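Local atomic coordinates of fimbrium subunit Fim1C (Bacteroides vulgatus, PDB entry 4QB7), a protein that probably forms part of the tip of the fimbrium, a filamentous appendage of the cell surface that mediates adhesion and biofilm formation. Residues E28-T31 with S32-A36; T130-N133 with W134-M137; T238-Q242 with W243-K247; L261-D264 with T265-L268; T318-K321 with G322-H325. One frame throughout, in Å; residues are numbered along the deposited sequence.

Interaction 1 (E28-T31 with S32-A36); sequences ETTT and STLKA
Ser-32 turns its hydroxyl back toward the residues that lead into its helix, and two acceptors compete for its one proton. Glu-28 OE1 lies 2.7 Å from Ser-32 OG, and Thr-29 O lies 2.8 Å from the same oxygen. With OG tucked between its own backbone N and carbonyl carbon (chi1 59°), the small serine can reach both. Thr-29 O is used again by Thr-33, whose OG1 donates to it over 3.2 Å, tilted moderately from the carbonyl plane. Serine and threonine suit such places because their short side chains bond to the polar backbone of the helix start itself. Thr-29 is the N-cap of helix 30-36: its OG1 accepts a weak bond of 3.3 Å from Ser-32 N, one of the amides that the first turn cannot pair within the helix. Beyond the cap the ordinary pattern takes over, Leu-34 N binding Thr-30 O and Lys-35 N binding Thr-31 O. The extended chain of Lys-35 runs alongside Thr-31, both pointing the same way, and CE of Lys-35 sits 3.8 Å from CG2 of Thr-31. The same lysine makes a cation-pi contact with Trp-71 and packs on Trp-76, so an alanine here would probably leave Trp-71 without its positive partner and uncover the methyl of Thr-31. Farther out, Glu-21 accepts from Thr-30 N at the helix start, while Leu-34 is wedged against Trp-76 and against Phe-164 of strand 159-178.

Interaction 2 (T130-N133 with W134-M137); sequences TSNN and WKDM. With SO4 (sulfate ion), chain R.
Asn-132 and Asp-136 carry the main polar link between side chains. Asn-132 ND2 donates to Asp-136 OD1 over 2.9 Å, nearly straight at 166°. The hydrogen leaves in the plane of the amide but meets the carboxylate from above its plane, and the two flat groups are turned 63° from each other. The other carboxylate oxygen, Asp-136 OD2, takes a weak bond of 3.4 Å from Ser-131 OG. One aspartate thus gathers two polar neighbours, a role that suits its two acceptors on a short stem. Among backbone bonds, Lys-135 N to Asn-132 O, 3.0 Å, closes a type I' beta turn. Its two central residues, Asn-133 and Trp-134, both have positive phi; asparagine tolerates this left-handed conformation better than most residues. A water adds a bridge, donating to Ser-131 O at 2.6 Å and accepting from Asp-136 N. A sulfate ion, probably from the crystallisation liquor, accepts from Asn-132 N, with its O1 2.8 Å away. The apolar contact is a CH-pi interaction: Thr-130 lies over one face of the Trp-134 indole, CB 4.1 Å from the centroid of the six-membered ring, and CG2 comes nearest, 3.4 Å from Trp-134 CZ3. CG of Trp-134 stands beside the backbone N (chi1 -50°), which carries the ring back to Thr-130, just before the turn. All this belongs to the loop between strands 123-127 and 141-143, where Trp-134 NE1 bonds to Asp-230 O and the indole packs against Leu-231, Phe-234 and Leu-268, the last on strand 259-270.

Interaction 3 (T238-Q242 with W243-K247); sequences TTTDQ and WGYNK. With SO4 (sulfate ion), chain C; SO4 (sulfate ion), chain F.
Gln-242 lies alongside the indole of Trp-243 and gives up more surface to the contact than any other residue. Its CG stands over the face of the six-membered ring, 4.0 Å from the centroid, in a CH-pi contact, and the bend of the chain at chi2 (71°) brings NE2 over the same ring system, 3.8 Å from Trp-243 CE2. The amide is tilted 68° from the indole plane. Gln-242 also frames the type I' turn at the tip of a hairpin: its N donates to Tyr-245 O over 3.0 Å, almost straight, and its O accepts from Tyr-245 N. Gly-244 takes the second central place, where a CB would jam against the preceding carbonyl. Thr-240, deeper in the hairpin, sends OG1 to Lys-247 O (2.9 Å), while its CG2 meets the edge of the Tyr-245 ring in plane, 3.6 Å from CD2. Replacing Trp-243 with a serine would probably strip the aliphatic part of Gln-242 of its aromatic support and open a gap beside Val-294. Asn-246 N and Lys-247 NZ each donate to a separate sulfate, probably from the crystallisation liquor, consistent with a backbone N-H and a lysine ammonium here that can take up anions.

Interaction 4 (L261-D264 with T265-L268); sequences LFSD and TEAL
Phe-262 and Leu-268 cross at about a right angle, the far end of the ring meeting one branch of the leucine: Phe-262 CZ lies 3.7 Å from Leu-268 CD1. The approach to the ring is oblique, and the contact is purely apolar, as fits two buried side chains. CG of Phe-262 stands beside its own backbone N (chi1 -56°), which turns the ring toward Leu-268. Nearer the backbone, Phe-262 CB comes 3.7 Å from Glu-266 O. Between the two arms of the chain a type I beta turn runs from Ser-263 to Glu-266, closed by Glu-266 N donating to Ser-263 O over 3.2 Å. The turn is a break within strand 259-270 of the large mixed sheet, a short excursion after which the chain rejoins the sheet. At its exposed end the polar side chains gather. Ser-263 OG and Thr-265 OG1 share a weak hydrogen bond of 3.5 Å, and the extended chain of Glu-266 passes the serine hydroxyl with its CG 3.4 Å from Ser-263 OG. A water links the two arms again: it accepts from Ser-263 N at 2.9 Å and donates to Glu-266 OE1. Hydroxyl residues and a glutamate suit this surface turn, since they can bond to each other and to water. On the buried side Phe-234 meets the Phe-262 ring edge-to-face and also touches Leu-268, while Ile-171 and Ile-174 of strand 159-178 pack on Phe-262.

Interaction 5 (T318-K321 with G322-H325); sequences TFKK and GTKH
A type II beta turn from Lys-320 to Thr-323, braced by a hydrogen bond from Lys-320 to the ring of His-325, leads the chain into strand 323-331. Thr-323 N donates to Lys-320 O over 3.2 Å to close the turn. Gly-322 occupies its third position with positive phi, where a CB would run into Lys-321 O, so glycine fits. His-325 reaches back from the strand: its NE2 accepts from Lys-320 N over 3.0 Å at 161°, with the donor close to the ring plane. The imidazole is held between two threonines, Thr-318 OG1 lying 3.6 Å above one face and Thr-323 CG2 as far above the opposite one, both offset toward the rim. Thr-323 also packs on its turn partner, its OG1 3.4 Å from Lys-320 CB. Asp-342 of strand 338-346 bonds to both His-325 ND1 and Thr-318 OG1, and so positions the ring as well as its cover. Since NE2 acts as acceptor while ND1 faces a carboxylate, the chemistry is consistent with a neutral histidine carrying its proton on ND1, fixed at both nitrogens.

How the interactions relate
Followed from the N terminus, the five contacts come one after another, each local to its own stretch, and none nests within or crosses another; interactions 2 to 5 each close a beta turn. Interaction 1 starts helix 30-36, which packs on strand 159-178. Interaction 2 shapes the loop between strands 123-127 and 141-143, and interaction 3 is a hairpin at the far end, its centre about 34 Å from the centre of the chain. Interaction 4 interrupts strand 259-270 and touches interaction 2 directly: Trp-134 CB meets Leu-268 CD2 at 3.8 Å, and Phe-234 packs on both. Interaction 5 opens strand 323-331; it and interaction 4 reach the same mixed sheet, whose strand 159-178 is touched by interactions 1, 4 and 5.

Interaction 1 (E28-T31 with S32-A36)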
loop_
_atom_site.group_PDB
_atom_site.type_symbol
_atom_site.label_atom_id
_atom_site.label_comp_id
_atom_site.label_asym_id
_atom_site.label_seq_id
_atom_site.Cartn_x
_atom_site.Cartn_y
_atom_site.Cartn_z
ATOM N N GLU A 28 -14.976 -2.529 -2.958
ATOM C CA GLU A 28 -14.326 -2.741 -4.259
ATOM C C GLU A 28 -13.290 -3.862 -4.213
ATOM O O GLU A 28 -12.528 -3.950 -3.241
ATOM C CB GLU A 28 -13.630 -1.456 -4.748
ATOM C CG GLU A 28 -14.442 -0.645 -5.746
ATOM C CD GLU A 28 -14.467 -1.176 -7.167
ATOM O OE1 GLU A 28 -13.457 -0.996 -7.892
ATOM O OE2 GLU A 28 -15.506 -1.757 -7.560
ATOM N N THR A 29 -13.234 -4.697 -5.280
ATOM C CA THR A 29 -12.258 -5.785 -5.375
ATOM C C THR A 29 -10.991 -5.329 -6.127
ATOM O O THR A 29 -11.010 -4.312 -6.834
ATOM C CB THR A 29 -12.852 -7.041 -6.040
ATOM O OG1 THR A 29 -13.302 -6.734 -7.359
ATOM C CG2 THR A 29 -13.939 -7.693 -5.209
ATOM N N THR A 30 -9.891 -6.094 -5.958
ATOM C CA THR A 30 -8.618 -5.889 -6.648
ATOM C C THR A 30 -8.891 -6.028 -8.153
ATOM O O THR A 30 -8.508 -5.156 -8.932
ATOM C CB THR A 30 -7.562 -6.909 -6.119
ATOM O OG1 THR A 30 -7.396 -6.752 -4.705
ATOM C CG2 THR A 30 -6.220 -6.800 -6.816
ATOM N N THR A 31 -9.614 -7.097 -8.535
ATOM C CA THR A 31 -9.964 -7.419 -9.918
ATOM C C THR A 31 -10.657 -6.269 -10.653
ATOM O O THR A 31 -10.302 -6.010 -11.803
ATOM C CB THR A 31 -10.838 -8.652 -9.990
ATOM O OG1 THR A 31 -10.527 -9.500 -8.890
ATOM C CG2 THR A 31 -10.625 -9.391 -11.252
ATOM N N SER A 32 -11.625 -5.584 -10.015
ATOM C CA SER A 32 -12.326 -4.490 -10.678
ATOM C C SER A 32 -11.366 -3.321 -10.951
ATOM O O SER A 32 -11.449 -2.708 -12.022
ATOM C CB SER A 32 -13.533 -4.042 -9.869
ATOM O OG SER A 32 -13.120 -3.621 -8.583
ATOM N N THR A 33 -10.420 -3.064 -10.021
ATOM C CA THR A 33 -9.382 -2.035 -10.162
ATOM C C THR A 33 -8.474 -2.348 -11.365
ATOM O O THR A 33 -8.248 -1.464 -12.198
ATOM C CB THR A 33 -8.583 -1.917 -8.880
ATOM O OG1 THR A 33 -9.490 -1.720 -7.791
ATOM C CG2 THR A 33 -7.568 -0.795 -8.938
ATOM N N LEU A 34 -8.022 -3.622 -11.496
ATOM C CA LEU A 34 -7.204 -4.058 -12.623
ATOM C C LEU A 34 -7.989 -3.971 -13.921
ATOM O O LEU A 34 -7.427 -3.583 -14.945
ATOM C CB LEU A 34 -6.668 -5.487 -12.430
ATOM C CG LEU A 34 -6.027 -5.847 -11.100
ATOM C CD1 LEU A 34 -5.496 -7.225 -11.144
ATOM C CD2 LEU A 34 -4.921 -4.922 -10.763
ATOM N N LYS A 35 -9.283 -4.317 -13.892
ATOM C CA LYS A 35 -10.123 -4.252 -15.091
ATOM C C LYS A 35 -10.278 -2.801 -15.583
ATOM O O LYS A 35 -10.178 -2.547 -16.778
ATOM C CB LYS A 35 -11.504 -4.877 -14.831
ATOM C CG LYS A 35 -11.498 -6.386 -14.736
ATOM C CD LYS A 35 -12.826 -6.925 -14.296
ATOM C CE LYS A 35 -12.805 -8.422 -14.160
ATOM N NZ LYS A 35 -13.979 -8.917 -13.388
ATOM N N ALA A 36 -10.509 -1.858 -14.657
ATOM C CA ALA A 36 -10.747 -0.441 -14.951
ATOM C C ALA A 36 -9.483 0.274 -15.416
ATOM O O ALA A 36 -9.557 1.056 -16.370
ATOM C CB ALA A 36 -11.316 0.262 -13.723
#

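Interaction 2 (T130-N133 with W134-M137)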
loop_
_atom_site.group_PDB
_atom_site.type_symbol
_atom_site.label_atom_id
_atom_site.label_comp_id
_atom_site.label_asym_id
_atom_site.label_seq_id
_atom_site.Cartn_x
_atom_site.Cartn_y
_atom_site.Cartn_z
ATOM N N THR A 130 5.052 10.194 -4.049
ATOM C CA THR A 130 4.619 11.191 -3.037
ATOM C C THR A 130 3.884 12.398 -3.663
ATOM O O THR A 130 3.339 13.212 -2.930
ATOM C CB THR A 130 5.815 11.687 -2.220
ATOM O OG1 THR A 130 6.733 12.341 -3.099
ATOM C CG2 THR A 130 6.527 10.560 -1.465
ATOM N N SER A 131 3.848 12.483 -5.008
ATOM C CA SER A 131 3.233 13.558 -5.785
ATOM C C SER A 131 1.720 13.608 -5.604
ATOM O O SER A 131 1.120 12.630 -5.152
ATOM C CB SER A 131 3.581 13.407 -7.263
ATOM O OG SER A 131 2.991 12.255 -7.848
ATOM N N ASN A 132 1.109 14.760 -5.978
ATOM C CA ASN A 132 -0.321 15.094 -5.895
ATOM C C ASN A 132 -0.841 14.835 -4.475
ATOM O O ASN A 132 -1.822 14.132 -4.288
ATOM C CB ASN A 132 -1.142 14.348 -6.975
ATOM C CG ASN A 132 -2.647 14.587 -6.985
ATOM O OD1 ASN A 132 -3.177 15.607 -6.503
ATOM N ND2 ASN A 132 -3.374 13.607 -7.499
ATOM N N ASN A 133 -0.161 15.391 -3.471
ATOM C CA ASN A 133 -0.538 15.263 -2.059
ATOM C C ASN A 133 -0.907 13.830 -1.636
ATOM O O ASN A 133 -1.940 13.625 -1.004
ATOM C CB ASN A 133 -1.655 16.240 -1.708
ATOM C CG ASN A 133 -1.123 17.641 -1.769
ATOM O OD1 ASN A 133 -1.569 18.443 -2.591
ATOM N ND2 ASN A 133 -0.063 17.931 -0.985
ATOM N N TRP A 134 -0.022 12.848 -1.966
ATOM C CA TRP A 134 -0.119 11.419 -1.614
ATOM C C TRP A 134 -1.311 10.693 -2.261
ATOM O O TRP A 134 -1.607 9.563 -1.873
ATOM C CB TRP A 134 -0.187 11.246 -0.078
ATOM C CG TRP A 134 0.895 11.991 0.644
ATOM C CD1 TRP A 134 0.833 13.266 1.129
ATOM C CD2 TRP A 134 2.238 11.543 0.854
ATOM N NE1 TRP A 134 2.055 13.636 1.641
ATOM C CE2 TRP A 134 2.937 12.595 1.483
ATOM C CE3 TRP A 134 2.912 10.344 0.591
ATOM C CZ2 TRP A 134 4.275 12.474 1.869
ATOM C CZ3 TRP A 134 4.235 10.224 0.972
ATOM C CH2 TRP A 134 4.905 11.280 1.604
ATOM N N LYS A 135 -1.971 11.308 -3.249
ATOM C CA LYS A 135 -3.189 10.764 -3.845
ATOM C C LYS A 135 -2.884 9.924 -5.055
ATOM O O LYS A 135 -3.800 9.336 -5.618
ATOM C CB LYS A 135 -4.207 11.892 -4.166
ATOM C CG LYS A 135 -4.505 12.767 -2.927
ATOM C CD LYS A 135 -5.839 13.482 -2.922
ATOM C CE LYS A 135 -5.828 14.742 -2.083
ATOM N NZ LYS A 135 -5.335 15.923 -2.859
ATOM N N ASP A 136 -1.598 9.794 -5.414
ATOM C CA ASP A 136 -1.162 9.014 -6.571
ATOM C C ASP A 136 -0.396 7.735 -6.192
ATOM O O ASP A 136 0.152 7.090 -7.087
ATOM C CB ASP A 136 -0.251 9.879 -7.457
ATOM C CG ASP A 136 -0.913 11.005 -8.221
ATOM O OD1 ASP A 136 -2.168 11.103 -8.171
ATOM O OD2 ASP A 136 -0.173 11.796 -8.873
HETATM N N MSE A 137 -0.327 7.375 -4.884
HETATM C CA MSE A 137 0.420 6.204 -4.395
HETATM C C MSE A 137 -0.128 4.951 -5.033
HETATM O O MSE A 137 -1.339 4.831 -5.234
HETATM C CB MSE A 137 0.392 6.088 -2.851
HETATM C CG MSE A 137 0.866 7.349 -2.134
HETATM SE SE MSE A 137 0.824 7.182 -0.238
HETATM C CE MSE A 137 2.575 6.784 0.079
HETATM S S SO4 R . 3.209 17.531 -6.506
HETATM O O1 SO4 R . 2.441 16.726 -7.455
HETATM O O2 SO4 R . 3.221 16.957 -5.136
HETATM O O3 SO4 R . 4.582 17.634 -6.998
HETATM O O4 SO4 R . 2.586 18.856 -6.444
HETATM O O HOH W 1 1.170 10.148 -4.337
#

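Interaction 3 (T238-Q242 with W243-K247)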
loop_
_atom_site.group_PDB
_atom_site.type_symbol
_atom_site.label_atom_id
_atom_site.label_comp_id
_atom_site.label_asym_id
_atom_site.label_seq_id
_atom_site.Cartn_x
_atom_site.Cartn_y
_atom_site.Cartn_z
ATOM N N THR A 238 -12.303 20.408 5.781
ATOM C CA THR A 238 -13.453 21.148 5.249
ATOM C C THR A 238 -13.477 22.539 5.877
ATOM O O THR A 238 -12.739 22.805 6.829
ATOM C CB THR A 238 -14.791 20.400 5.482
ATOM O OG1 THR A 238 -14.993 20.149 6.876
ATOM C CG2 THR A 238 -14.900 19.112 4.677
ATOM N N THR A 239 -14.312 23.431 5.335
ATOM C CA THR A 239 -14.480 24.795 5.849
ATOM C C THR A 239 -15.156 24.749 7.220
ATOM O O THR A 239 -15.948 23.844 7.524
ATOM C CB THR A 239 -15.267 25.661 4.856
ATOM O OG1 THR A 239 -16.532 25.050 4.589
ATOM C CG2 THR A 239 -14.530 25.852 3.552
ATOM N N THR A 240 -14.799 25.695 8.060
ATOM C CA THR A 240 -15.338 25.769 9.408
ATOM C C THR A 240 -15.876 27.177 9.641
ATOM O O THR A 240 -15.387 28.126 9.048
ATOM C CB THR A 240 -14.240 25.374 10.423
ATOM O OG1 THR A 240 -13.538 24.207 9.976
ATOM C CG2 THR A 240 -14.791 25.113 11.795
ATOM N N ASP A 241 -16.899 27.304 10.469
ATOM C CA ASP A 241 -17.458 28.582 10.884
ATOM C C ASP A 241 -18.137 28.367 12.201
ATOM O O ASP A 241 -19.362 28.223 12.275
ATOM C CB ASP A 241 -18.389 29.214 9.844
ATOM C CG ASP A 241 -18.740 30.652 10.174
ATOM O OD1 ASP A 241 -17.972 31.301 10.962
ATOM O OD2 ASP A 241 -19.757 31.145 9.638
ATOM N N GLN A 242 -17.310 28.306 13.245
ATOM C CA GLN A 242 -17.697 27.997 14.600
ATOM C C GLN A 242 -17.244 29.092 15.517
ATOM O O GLN A 242 -16.067 29.138 15.846
ATOM C CB GLN A 242 -17.022 26.648 14.997
ATOM C CG GLN A 242 -17.686 25.891 16.168
ATOM C CD GLN A 242 -19.006 25.308 15.762
ATOM O OE1 GLN A 242 -19.082 24.422 14.889
ATOM N NE2 GLN A 242 -20.074 25.857 16.315
ATOM N N TRP A 243 -18.157 29.968 15.947
ATOM C CA TRP A 243 -17.886 31.065 16.892
ATOM C C TRP A 243 -16.680 31.915 16.481
ATOM O O TRP A 243 -15.845 32.220 17.316
ATOM C CB TRP A 243 -17.659 30.505 18.331
ATOM C CG TRP A 243 -18.615 29.438 18.762
ATOM C CD1 TRP A 243 -19.976 29.490 18.720
ATOM C CD2 TRP A 243 -18.279 28.176 19.356
ATOM N NE1 TRP A 243 -20.513 28.322 19.215
ATOM C CE2 TRP A 243 -19.496 27.508 19.639
ATOM C CE3 TRP A 243 -17.067 27.542 19.688
ATOM C CZ2 TRP A 243 -19.535 26.241 20.227
ATOM C CZ3 TRP A 243 -17.109 26.286 20.277
ATOM C CH2 TRP A 243 -18.330 25.642 20.522
ATOM N N GLY A 244 -16.590 32.276 15.208
ATOM C CA GLY A 244 -15.469 33.037 14.661
ATOM C C GLY A 244 -14.319 32.191 14.143
ATOM O O GLY A 244 -13.488 32.680 13.375
ATOM N N TYR A 245 -14.246 30.919 14.560
ATOM C CA TYR A 245 -13.190 30.000 14.123
ATOM C C TYR A 245 -13.485 29.578 12.698
ATOM O O TYR A 245 -14.546 29.013 12.462
ATOM C CB TYR A 245 -13.066 28.788 15.078
ATOM C CG TYR A 245 -12.004 27.795 14.658
ATOM C CD1 TYR A 245 -10.676 27.953 15.055
ATOM C CD2 TYR A 245 -12.314 26.714 13.831
ATOM C CE1 TYR A 245 -9.698 27.032 14.683
ATOM C CE2 TYR A 245 -11.337 25.808 13.431
ATOM C CZ TYR A 245 -10.039 25.956 13.881
ATOM O OH TYR A 245 -9.095 25.035 13.530
ATOM N N ASN A 246 -12.588 29.874 11.746
ATOM C CA ASN A 246 -12.852 29.537 10.360
ATOM C C ASN A 246 -11.634 28.978 9.593
ATOM O O ASN A 246 -11.509 29.147 8.371
ATOM C CB ASN A 246 -13.451 30.728 9.627
ATOM C CG ASN A 246 -12.528 31.857 9.361
ATOM O OD1 ASN A 246 -11.477 32.001 9.989
ATOM N ND2 ASN A 246 -12.908 32.678 8.401
ATOM N N LYS A 247 -10.831 28.202 10.279
ATOM C CA LYS A 247 -9.673 27.521 9.716
ATOM C C LYS A 247 -10.137 26.239 8.994
ATOM O O LYS A 247 -11.044 25.569 9.474
ATOM C CB LYS A 247 -8.705 27.225 10.897
ATOM C CG LYS A 247 -7.359 26.640 10.557
ATOM C CD LYS A 247 -6.332 27.657 10.133
ATOM C CE LYS A 247 -5.097 26.905 9.703
ATOM N NZ LYS A 247 -4.275 27.689 8.749
HETATM S S SO4 C . -9.185 31.478 13.252
HETATM O O1 SO4 C . -9.191 31.371 14.731
HETATM O O2 SO4 C . -8.570 30.289 12.710
HETATM O O3 SO4 C . -10.587 31.498 12.836
HETATM O O4 SO4 C . -8.462 32.709 12.814
HETATM S S SO4 F . -6.701 27.555 6.174
HETATM O O1 SO4 F . -8.079 27.848 6.552
HETATM O O2 SO4 F . -6.329 26.162 6.516
HETATM O O3 SO4 F . -6.563 27.733 4.725
HETATM O O4 SO4 F . -5.773 28.450 6.851
HETATM O O HOH W 2 -12.788 27.556 6.430
HETATM O O HOH W 3 -18.939 32.236 13.277
#

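Interaction 4 (L261-D264 with T265-L268)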
loop_
_atom_site.group_PDB
_atom_site.type_symbol
_atom_site.label_atom_id
_atom_site.label_comp_id
_atom_site.label_asym_id
_atom_site.label_seq_id
_atom_site.Cartn_x
_atom_site.Cartn_y
_atom_site.Cartn_z
ATOM N N LEU A 261 -9.482 11.253 9.772
ATOM C CA LEU A 261 -8.758 12.376 9.156
ATOM C C LEU A 261 -8.602 12.177 7.630
ATOM O O LEU A 261 -8.363 13.141 6.904
ATOM C CB LEU A 261 -7.384 12.617 9.806
ATOM C CG LEU A 261 -7.333 12.917 11.312
ATOM C CD1 LEU A 261 -5.909 13.059 11.753
ATOM C CD2 LEU A 261 -8.150 14.160 11.702
ATOM N N PHE A 262 -8.761 10.932 7.160
ATOM C CA PHE A 262 -8.717 10.558 5.739
ATOM C C PHE A 262 -10.117 10.349 5.234
ATOM O O PHE A 262 -10.967 9.867 5.995
ATOM C CB PHE A 262 -7.921 9.246 5.494
ATOM C CG PHE A 262 -6.491 9.121 5.972
ATOM C CD1 PHE A 262 -5.812 10.216 6.503
ATOM C CD2 PHE A 262 -5.802 7.925 5.833
ATOM C CE1 PHE A 262 -4.487 10.099 6.932
ATOM C CE2 PHE A 262 -4.484 7.807 6.281
ATOM C CZ PHE A 262 -3.841 8.893 6.832
ATOM N N SER A 263 -10.351 10.593 3.930
ATOM C CA SER A 263 -11.671 10.333 3.363
ATOM C C SER A 263 -11.848 8.821 3.192
ATOM O O SER A 263 -10.858 8.090 3.243
ATOM C CB SER A 263 -11.856 11.085 2.051
ATOM O OG SER A 263 -11.208 10.424 0.984
ATOM N N ASP A 264 -13.092 8.356 3.028
ATOM C CA ASP A 264 -13.450 6.940 2.858
ATOM C C ASP A 264 -12.701 6.247 1.736
ATOM O O ASP A 264 -12.415 5.051 1.837
ATOM C CB ASP A 264 -14.960 6.786 2.574
ATOM C CG ASP A 264 -15.869 6.861 3.795
ATOM O OD1 ASP A 264 -15.349 6.747 4.943
ATOM O OD2 ASP A 264 -17.105 7.006 3.607
ATOM N N THR A 265 -12.418 6.979 0.666
ATOM C CA THR A 265 -11.782 6.425 -0.520
ATOM C C THR A 265 -10.254 6.599 -0.532
ATOM O O THR A 265 -9.596 5.979 -1.370
ATOM C CB THR A 265 -12.412 7.055 -1.770
ATOM O OG1 THR A 265 -12.429 8.481 -1.635
ATOM C CG2 THR A 265 -13.824 6.551 -2.008
ATOM N N GLU A 266 -9.690 7.401 0.387
ATOM C CA GLU A 266 -8.253 7.658 0.416
ATOM C C GLU A 266 -7.508 6.914 1.557
ATOM O O GLU A 266 -8.021 6.782 2.676
ATOM C CB GLU A 266 -7.997 9.168 0.469
ATOM C CG GLU A 266 -8.405 9.826 -0.845
ATOM C CD GLU A 266 -8.476 11.338 -0.942
ATOM O OE1 GLU A 266 -8.315 12.041 0.084
ATOM O OE2 GLU A 266 -8.721 11.820 -2.070
ATOM N N ALA A 267 -6.314 6.374 1.220
ATOM C CA ALA A 267 -5.412 5.649 2.124
ATOM C C ALA A 267 -3.967 5.801 1.651
ATOM O O ALA A 267 -3.735 6.186 0.507
ATOM C CB ALA A 267 -5.790 4.182 2.190
ATOM N N LEU A 268 -2.999 5.514 2.531
ATOM C CA LEU A 268 -1.566 5.599 2.230
ATOM C C LEU A 268 -1.011 4.209 2.081
ATOM O O LEU A 268 -1.386 3.322 2.843
ATOM C CB LEU A 268 -0.819 6.354 3.348
ATOM C CG LEU A 268 -1.319 7.761 3.727
ATOM C CD1 LEU A 268 -0.677 8.216 4.989
ATOM C CD2 LEU A 268 -1.019 8.786 2.629
HETATM O O HOH W 4 -8.082 11.821 2.710
#

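Interaction 5 (T318-K321 with G322-H325)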
loop_
_atom_site.group_PDB
_atom_site.type_symbol
_atom_site.label_atom_id
_atom_site.label_comp_id
_atom_site.label_asym_id
_atom_site.label_seq_id
_atom_site.Cartn_x
_atom_site.Cartn_y
_atom_site.Cartn_z
ATOM N N THR A 318 4.331 -2.071 13.780
ATOM C CA THR A 318 3.445 -1.299 12.910
ATOM C C THR A 318 4.126 -1.162 11.542
ATOM O O THR A 318 5.339 -1.372 11.431
ATOM C CB THR A 318 3.040 0.041 13.544
ATOM O OG1 THR A 318 1.816 0.469 12.949
ATOM C CG2 THR A 318 4.086 1.112 13.400
ATOM N N PHE A 319 3.339 -0.775 10.520
ATOM C CA PHE A 319 3.724 -0.689 9.115
ATOM C C PHE A 319 4.083 -2.127 8.635
ATOM O O PHE A 319 5.097 -2.349 7.965
ATOM C CB PHE A 319 4.837 0.349 8.878
ATOM C CG PHE A 319 4.395 1.762 8.565
ATOM C CD1 PHE A 319 3.516 2.441 9.406
ATOM C CD2 PHE A 319 4.961 2.465 7.503
ATOM C CE1 PHE A 319 3.201 3.800 9.180
ATOM C CE2 PHE A 319 4.640 3.820 7.277
ATOM C CZ PHE A 319 3.752 4.471 8.107
ATOM N N LYS A 320 3.223 -3.105 9.009
ATOM C CA LYS A 320 3.365 -4.526 8.668
ATOM C C LYS A 320 2.927 -4.807 7.231
ATOM O O LYS A 320 1.864 -4.333 6.800
ATOM C CB LYS A 320 2.519 -5.404 9.606
ATOM C CG LYS A 320 3.003 -5.525 11.031
ATOM C CD LYS A 320 1.985 -6.288 11.887
ATOM C CE LYS A 320 2.697 -7.256 12.795
ATOM N NZ LYS A 320 1.843 -7.693 13.926
ATOM N N LYS A 321 3.717 -5.612 6.505
ATOM C CA LYS A 321 3.382 -6.050 5.144
ATOM C C LYS A 321 2.042 -6.773 5.133
ATOM O O LYS A 321 1.789 -7.618 5.995
ATOM C CB LYS A 321 4.479 -6.986 4.630
ATOM C CG LYS A 321 4.371 -7.372 3.185
ATOM C CD LYS A 321 5.627 -8.136 2.759
ATOM C CE LYS A 321 5.457 -8.887 1.455
ATOM N NZ LYS A 321 4.433 -9.938 1.569
ATOM N N GLY A 322 1.194 -6.416 4.181
ATOM C CA GLY A 322 -0.107 -7.042 4.007
ATOM C C GLY A 322 -1.117 -6.782 5.105
ATOM O O GLY A 322 -2.091 -7.535 5.229
ATOM N N THR A 323 -0.909 -5.700 5.891
ATOM C CA THR A 323 -1.791 -5.264 6.979
ATOM C C THR A 323 -2.354 -3.886 6.663
ATOM O O THR A 323 -1.641 -3.048 6.112
ATOM C CB THR A 323 -1.017 -5.260 8.308
ATOM O OG1 THR A 323 -0.511 -6.559 8.554
ATOM C CG2 THR A 323 -1.865 -4.881 9.494
ATOM N N LYS A 324 -3.636 -3.667 7.009
ATOM C CA LYS A 324 -4.337 -2.376 6.998
ATOM C C LYS A 324 -4.264 -1.818 8.428
ATOM O O LYS A 324 -4.834 -2.430 9.333
ATOM C CB LYS A 324 -5.825 -2.500 6.569
ATOM C CG LYS A 324 -6.074 -2.862 5.119
ATOM C CD LYS A 324 -7.485 -2.475 4.659
ATOM C CE LYS A 324 -8.524 -3.550 4.868
ATOM N NZ LYS A 324 -9.893 -3.029 4.619
ATOM N N HIS A 325 -3.573 -0.687 8.649
ATOM C CA HIS A 325 -3.494 -0.073 9.989
ATOM C C HIS A 325 -4.396 1.149 10.102
ATOM O O HIS A 325 -4.396 2.015 9.216
ATOM C CB HIS A 325 -2.063 0.344 10.361
ATOM C CG HIS A 325 -1.059 -0.769 10.411
ATOM N ND1 HIS A 325 -0.847 -1.495 11.568
ATOM C CD2 HIS A 325 -0.160 -1.167 9.477
ATOM C CE1 HIS A 325 0.128 -2.345 11.285
ATOM N NE2 HIS A 325 0.588 -2.166 10.048
#